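Stress responsive alpha-beta protein (Jannaschia sp., PDB 3BB5) is of unknown function but forms a dimer of ferredoxin-like subunits belonging to the stress responsive alpha-beta barrel family. Local coordinates at residues 82-85 with 86-90. Numbering follows the deposited sequence.
Sequences TDKA and ALDAY. With EDO (1,2-ethanediol), chain G.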
loop_
_atom_site.group_PDB
_atom_site.type_symbol
_atom_site.label_atom_id
_atom_site.label_comp_id
_atom_site.label_asym_id
_atom_site.label_seq_id
_atom_site.Cartn_x
_atom_site.Cartn_y
_atom_site.Cartn_z
ATOM N N THR A 82 -10.411 5.688 -10.182
ATOM C CA THR A 82 -11.846 5.559 -10.199
ATOM C C THR A 82 -12.270 4.120 -10.528
ATOM O O THR A 82 -13.233 3.614 -9.984
ATOM C CB THR A 82 -12.450 6.548 -11.218
ATOM O OG1 THR A 82 -12.284 7.875 -10.715
ATOM C CG2 THR A 82 -13.950 6.285 -11.430
ATOM N N ASP A 83 -11.536 3.492 -11.435
ATOM C CA ASP A 83 -11.876 2.185 -11.961
ATOM C C ASP A 83 -10.730 1.606 -12.775
ATOM O O ASP A 83 -9.688 2.241 -12.985
ATOM C CB ASP A 83 -13.170 2.247 -12.806
ATOM C CG ASP A 83 -13.089 3.211 -13.976
ATOM O OD1 ASP A 83 -11.997 3.548 -14.452
ATOM O OD2 ASP A 83 -14.156 3.617 -14.454
ATOM N N LYS A 84 -10.947 0.383 -13.237
ATOM C CA LYS A 84 -10.003 -0.332 -14.069
ATOM C C LYS A 84 -9.703 0.386 -15.396
ATOM O O LYS A 84 -8.579 0.378 -15.853
ATOM C CB LYS A 84 -10.560 -1.717 -14.321
ATOM C CG LYS A 84 -9.641 -2.634 -15.085
ATOM C CD LYS A 84 -8.496 -3.168 -14.276
ATOM C CE LYS A 84 -7.835 -4.350 -15.006
ATOM N NZ LYS A 84 -7.051 -3.895 -16.158
ATOM N N ALA A 85 -10.705 0.989 -16.028
ATOM C CA ALA A 85 -10.456 1.749 -17.230
ATOM C C ALA A 85 -9.398 2.822 -16.944
ATOM O O ALA A 85 -8.513 3.032 -17.770
ATOM C CB ALA A 85 -11.775 2.381 -17.810
ATOM N N ALA A 86 -9.495 3.486 -15.784
ATOM C CA ALA A 86 -8.527 4.508 -15.350
ATOM C C ALA A 86 -7.125 3.922 -15.162
ATOM O O ALA A 86 -6.143 4.529 -15.596
ATOM C CB ALA A 86 -8.976 5.177 -14.051
ATOM N N LEU A 87 -7.040 2.756 -14.494
ATOM C CA LEU A 87 -5.760 2.059 -14.299
ATOM C C LEU A 87 -5.080 1.727 -15.638
ATOM O O LEU A 87 -3.862 1.890 -15.790
ATOM C CB LEU A 87 -5.926 0.812 -13.419
ATOM C CG LEU A 87 -4.713 -0.126 -13.252
ATOM C CD1 LEU A 87 -3.542 0.542 -12.588
ATOM C CD2 LEU A 87 -5.084 -1.383 -12.488
ATOM N N ASP A 88 -5.876 1.277 -16.601
ATOM C CA ASP A 88 -5.392 0.940 -17.941
ATOM C C ASP A 88 -4.966 2.150 -18.752
ATOM O O ASP A 88 -4.024 2.073 -19.519
ATOM C CB ASP A 88 -6.475 0.211 -18.724
ATOM C CG ASP A 88 -6.849 -1.132 -18.119
ATOM O OD1 ASP A 88 -6.052 -1.712 -17.341
ATOM O OD2 ASP A 88 -7.963 -1.588 -18.433
ATOM N N ALA A 89 -5.674 3.260 -18.595
ATOM C CA ALA A 89 -5.298 4.521 -19.224
ATOM C C ALA A 89 -3.923 4.944 -18.758
ATOM O O ALA A 89 -3.112 5.389 -19.532
ATOM C CB ALA A 89 -6.291 5.591 -18.900
ATOM N N TYR A 90 -3.662 4.750 -17.469
ATOM C CA TYR A 90 -2.380 5.074 -16.862
ATOM C C TYR A 90 -1.263 4.149 -17.322
ATOM O O TYR A 90 -0.176 4.605 -17.674
ATOM C CB TYR A 90 -2.577 5.083 -15.354
ATOM C CG TYR A 90 -1.348 4.952 -14.488
ATOM C CD1 TYR A 90 -0.895 3.721 -14.109
ATOM C CD2 TYR A 90 -0.709 6.059 -13.983
ATOM C CE1 TYR A 90 0.172 3.589 -13.290
ATOM C CE2 TYR A 90 0.368 5.935 -13.184
ATOM C CZ TYR A 90 0.807 4.690 -12.832
ATOM O OH TYR A 90 1.877 4.518 -11.988
HETATM C C1 EDO G . 4.845 0.038 -11.840
HETATM O O1 EDO G . 4.714 -0.959 -12.866
HETATM C C2 EDO G . 4.294 1.397 -12.292
HETATM O O2 EDO G . 2.954 1.629 -11.801
#
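Asp-83 caps helix 84-92 by binding the N-H of Ala-86 in its first turn: OD1 of Asp-83 accepts from N of Ala-86 at 2.8 Å, with an N-H...O angle of 155°. This bond, and a position right before the helix, make Asp-83 the N-cap; a chi1 of 58°, which sets CG between the backbone N and the carbonyl carbon, turns the carboxylate so that OD1 can reach Ala-86 N. Backbone bonds continue the turn, from Leu-87 N to Asp-83 O (3.1 Å), Asp-88 N to Lys-84 O (2.9 Å) and Ala-89 N to Ala-85 O (3.0 Å). The capped helix follows strand 75-81 of the four-stranded antiparallel sheet in this ferredoxin-like fold, and Leu-87 packs on Phe-81 and on Phe-66 of the second subunit. The charged pair lies one turn apart: Lys-84, its chain bent at chi2 and chi4, carries NZ to 2.7 Å from OD1 of Asp-88, a salt bridge using the syn lone pair. Replacing Asp-88 with an alanine would probably leave the Lys-84 ammonium without this carboxylate and freer to swing, disturbing its cation-pi contact with Phe-66 of the second subunit. Farther along, Tyr-90 OH hydrogen-bonds O2 of 1,2-ethanediol (3.1 Å), probably a crystallisation additive; O2 lies at the ring edge, near its plane, and the molecule is also hydrogen-bonded to NE2 of His-23.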